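Local coordinates for protein ComZ (Thermus thermophilus, PDB 6QVI) that probably acts as a DNA receptor at the tip of a competence-associated pilus, with a pilin-like domain carrying a beta-solenoid domain, at residues Ala21-Gln26 with Gly92-Thr97; Gln137-Gly142 with Lys148-Gly153. All coordinates share one frame; numbering follows the deposited sequence.

Interaction 1: residues Ala21-Gln26 with Gly92-Thr97; sequences AEAGLQ and GRYTAT
Tyr94 turns its ring onto Gly24 by setting CG between its own backbone N and carbonyl carbon (chi1 66°), which lifts the ring off strand 90-100 toward helix 12-40. With chi2 at 67°, one face of the ring lies against the helix backbone. The CA of Gly24 stands over the middle of that face, 3.6 Å from the ring centroid and only 11° off the ring normal, the geometry of a CH-pi contact. Gly24 N comes in beside it, 3.8 Å from Tyr94 CE2. Ala23 adds a looser apolar touch, its CB lying 4.4 Å from Tyr94 CE2. A CB on Gly24 would point toward the ring and would probably keep it from lying so close; with the bare CA the ring can lie against the helix backbone. Ala96, two residues on, also directs its CB toward the helix, where it meets Tyr28. Lys27 and Tyr28 of the helix and Glu81 and Val83 of strand 78-84 pack round the Tyr94 side chain, so the ring fills the seam between the helix and the antiparallel sheet. This packing of the N-terminal helix on a sheet is characteristic of pilins and pseudopilins. Between the two segments cohesion comes from dispersion and the weak polarity of the Gly24 C-H bonds against the pi cloud, which makes close fit, rather than charge, the basis of the contact.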
# COMPACT_ATOMS: atom_id res chain seq x y z
N ALA A 21 26.17 32.20 -0.75
CA ALA A 21 26.13 30.79 -0.50
C ALA A 21 24.83 30.39 0.13
O ALA A 21 24.22 29.43 -0.26
CB ALA A 21 27.28 30.40 0.38
N GLU A 22 24.41 31.15 1.11
CA GLU A 22 23.17 30.87 1.83
C GLU A 22 21.97 30.98 0.91
O GLU A 22 20.93 30.35 1.15
CB GLU A 22 22.99 31.87 2.96
CG GLU A 22 23.57 31.47 4.27
CD GLU A 22 22.66 30.54 5.03
OE1 GLU A 22 23.19 29.61 5.68
OE2 GLU A 22 21.43 30.74 4.98
N ALA A 23 22.10 31.74 -0.18
CA ALA A 23 21.06 31.72 -1.19
C ALA A 23 20.97 30.35 -1.83
O ALA A 23 19.86 29.84 -2.10
CB ALA A 23 21.33 32.79 -2.26
N GLY A 24 22.11 29.73 -2.11
CA GLY A 24 22.08 28.43 -2.76
C GLY A 24 21.57 27.34 -1.83
O GLY A 24 20.73 26.52 -2.21
N LEU A 25 22.08 27.31 -0.60
CA LEU A 25 21.70 26.27 0.33
C LEU A 25 20.22 26.27 0.60
O LEU A 25 19.60 25.21 0.61
CB LEU A 25 22.44 26.44 1.65
CG LEU A 25 22.19 25.20 2.50
CD1 LEU A 25 23.12 24.08 2.09
CD2 LEU A 25 22.36 25.51 3.96
N GLN A 26 19.62 27.44 0.79
CA GLN A 26 18.23 27.41 1.21
C GLN A 26 17.30 27.20 0.03
O GLN A 26 16.22 26.63 0.21
CB GLN A 26 17.87 28.68 2.00
CG GLN A 26 18.86 28.94 3.16
CD GLN A 26 18.45 28.28 4.50
OE1 GLN A 26 17.26 28.14 4.80
NE2 GLN A 26 19.45 27.86 5.28
N GLY A 92 26.40 37.66 -7.19
CA GLY A 92 27.36 36.60 -7.01
C GLY A 92 26.93 35.32 -7.66
O GLY A 92 25.87 35.24 -8.20
N ARG A 93 27.79 34.33 -7.64
CA ARG A 93 27.47 33.06 -8.19
C ARG A 93 27.58 32.01 -7.11
O ARG A 93 28.17 32.25 -6.09
CB ARG A 93 28.42 32.69 -9.32
CG ARG A 93 29.01 33.86 -10.08
CD ARG A 93 28.38 34.04 -11.46
NE ARG A 93 28.92 33.13 -12.48
CZ ARG A 93 28.48 33.07 -13.73
NH1 ARG A 93 27.48 33.85 -14.12
NH2 ARG A 93 29.01 32.21 -14.60
N TYR A 94 27.00 30.85 -7.32
CA TYR A 94 27.13 29.80 -6.36
C TYR A 94 27.01 28.49 -6.99
O TYR A 94 26.52 28.37 -8.06
CB TYR A 94 26.14 29.91 -5.21
CG TYR A 94 24.74 29.73 -5.59
CD1 TYR A 94 24.27 28.53 -6.03
CD2 TYR A 94 23.87 30.75 -5.49
CE1 TYR A 94 22.96 28.37 -6.36
CE2 TYR A 94 22.56 30.60 -5.82
CZ TYR A 94 22.13 29.40 -6.25
OH TYR A 94 20.83 29.28 -6.58
N THR A 95 27.51 27.49 -6.32
CA THR A 95 27.42 26.18 -6.86
C THR A 95 26.90 25.19 -5.88
O THR A 95 27.54 24.92 -4.91
CB THR A 95 28.73 25.72 -7.40
OG1 THR A 95 28.95 26.38 -8.62
CG2 THR A 95 28.65 24.28 -7.65
N ALA A 96 25.75 24.59 -6.15
CA ALA A 96 25.14 23.68 -5.18
C ALA A 96 25.39 22.26 -5.65
O ALA A 96 25.11 21.93 -6.80
CB ALA A 96 23.65 23.94 -5.01
N THR A 97 25.92 21.44 -4.75
CA THR A 97 26.22 20.05 -5.01
C THR A 97 25.60 19.22 -3.91
O THR A 97 25.62 19.62 -2.74
CB THR A 97 27.73 19.76 -5.04
OG1 THR A 97 28.37 20.62 -5.98
CG2 THR A 97 27.97 18.34 -5.48

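Interaction 2: residues Gln137-Gly142 with Lys148-Gly153; sequences QAIFAG and KWLNGG
The backbones of Ala141 and Trp149 come nearest at 6.5 Å between CA atoms, the short strands 139-141 and 150-151 facing each other without backbone pairing. Trp149 meets the other segment with the pyrrole edge of its indole: NE1 gives a weak, bent hydrogen bond to Gly142 O (2.9 Å, 126° at the hydrogen), and Ala141 CB lies near the ring plane, 4.2 Å from Trp149 CD1. The side chain gets there with CG anti to the carbonyl carbon (chi1 -72°). Farther along, Ile139 and Leu150 reach toward each other tip to tip, CD1 of the first 4.1 Å from CD2 of the second. A leucine in place of Trp149 would probably leave Gly142 O without its indole donor and open a gap beside Ala141. Asn151 turns back to its own chain, its ND2 bonded to Leu150 O. Val162 of strand 160-162 touches Ala141, Trp149 and Leu150, while Ile156 of strand 153-157 packs on Ile139. In this beta-solenoid region the contact links two successive strands that pair in parallel with different neighbours, 139-141 with 160-162 and 469-472 and 150-151 with 474-478, consistent with adjoining faces of the solenoid.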
# COMPACT_ATOMS: atom_id res chain seq x y z
N GLN A 137 1.83 -4.46 -2.78
CA GLN A 137 1.96 -5.88 -3.08
C GLN A 137 0.57 -6.47 -3.30
O GLN A 137 -0.43 -5.97 -2.77
CB GLN A 137 2.72 -6.60 -1.94
CG GLN A 137 1.98 -6.51 -0.60
CD GLN A 137 2.21 -5.21 0.15
OE1 GLN A 137 3.34 -4.81 0.37
NE2 GLN A 137 1.14 -4.51 0.48
N ALA A 138 0.51 -7.56 -4.07
CA ALA A 138 -0.78 -8.20 -4.25
C ALA A 138 -1.18 -8.96 -3.01
O ALA A 138 -2.37 -9.06 -2.70
CB ALA A 138 -0.78 -9.16 -5.44
N ILE A 139 -0.21 -9.51 -2.32
CA ILE A 139 -0.51 -10.28 -1.16
C ILE A 139 0.41 -10.00 -0.05
O ILE A 139 1.57 -10.18 -0.18
CB ILE A 139 -0.27 -11.75 -1.46
CG1 ILE A 139 -1.33 -12.29 -2.36
CG2 ILE A 139 -0.28 -12.56 -0.20
CD1 ILE A 139 -1.10 -13.74 -2.67
N PHE A 140 -0.12 -9.58 1.07
CA PHE A 140 0.68 -9.34 2.21
C PHE A 140 0.33 -10.44 3.15
O PHE A 140 -0.78 -10.54 3.52
CB PHE A 140 0.30 -8.02 2.81
CG PHE A 140 1.14 -7.64 3.95
CD1 PHE A 140 2.06 -6.67 3.83
CD2 PHE A 140 1.00 -8.26 5.13
CE1 PHE A 140 2.83 -6.30 4.88
CE2 PHE A 140 1.76 -7.91 6.20
CZ PHE A 140 2.68 -6.93 6.07
N ALA A 141 1.27 -11.28 3.52
CA ALA A 141 0.97 -12.38 4.39
C ALA A 141 1.45 -12.20 5.78
O ALA A 141 2.45 -11.60 5.99
CB ALA A 141 1.54 -13.65 3.84
N GLY A 142 0.75 -12.77 6.73
CA GLY A 142 1.09 -12.59 8.10
C GLY A 142 1.94 -13.58 8.81
O GLY A 142 3.08 -13.72 8.53
N LYS A 148 2.50 -22.38 7.41
CA LYS A 148 2.34 -22.26 5.96
C LYS A 148 1.64 -20.94 5.67
O LYS A 148 0.64 -20.61 6.31
CB LYS A 148 1.58 -23.46 5.38
CG LYS A 148 2.31 -24.88 5.53
CD LYS A 148 3.74 -24.87 4.90
CE LYS A 148 4.66 -26.12 5.09
NZ LYS A 148 5.09 -26.81 3.79
N TRP A 149 2.18 -20.15 4.74
CA TRP A 149 1.66 -18.80 4.46
C TRP A 149 0.97 -18.70 3.12
O TRP A 149 0.14 -17.81 2.94
CB TRP A 149 2.80 -17.75 4.51
CG TRP A 149 3.32 -17.46 5.90
CD1 TRP A 149 3.03 -16.36 6.72
CD2 TRP A 149 4.18 -18.30 6.66
NE1 TRP A 149 3.70 -16.48 7.93
CE2 TRP A 149 4.41 -17.66 7.92
CE3 TRP A 149 4.80 -19.54 6.40
CZ2 TRP A 149 5.22 -18.23 8.90
CZ3 TRP A 149 5.59 -20.10 7.37
CH2 TRP A 149 5.80 -19.45 8.61
N LEU A 150 1.34 -19.56 2.19
CA LEU A 150 0.72 -19.58 0.89
C LEU A 150 0.63 -21.04 0.57
O LEU A 150 1.62 -21.70 0.45
CB LEU A 150 1.57 -18.84 -0.14
CG LEU A 150 1.65 -17.33 0.09
CD1 LEU A 150 2.87 -16.95 0.91
CD2 LEU A 150 1.59 -16.52 -1.17
N ASN A 151 -0.58 -21.56 0.47
CA ASN A 151 -0.75 -22.97 0.21
C ASN A 151 -1.58 -23.20 -0.99
O ASN A 151 -2.74 -22.88 -0.99
CB ASN A 151 -1.48 -23.60 1.36
CG ASN A 151 -0.55 -24.07 2.42
OD1 ASN A 151 -0.97 -24.62 3.43
ND2 ASN A 151 0.73 -23.85 2.21
N GLY A 152 -1.01 -23.81 -2.00
CA GLY A 152 -1.76 -24.07 -3.19
C GLY A 152 -1.33 -23.12 -4.25
O GLY A 152 -0.87 -22.06 -3.97
N GLY A 153 -1.56 -23.50 -5.48
CA GLY A 153 -1.15 -22.71 -6.60
C GLY A 153 -1.56 -21.29 -6.64
O GLY A 153 -2.61 -20.92 -6.19

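In the fold
Interaction 1 comes first along the chain and closes before interaction 2 opens. Their centres lie 51 Å apart on opposite sides of the chain's centre, with about 33 Å between nearest atoms, so they do not touch and share no sheet. Interaction 1 joins helix 12-40 to the six-stranded antiparallel sheet of the pilin-like domain, which strand 517-529 from the far end of the chain completes. Interaction 2 lies just after strand 120-130 leaves that sheet, among the parallel strands of the beta-solenoid. The solenoid is thus inserted within the pilin-like fold, consistent with a pilus-assembling module that displays a separate domain, perhaps for DNA.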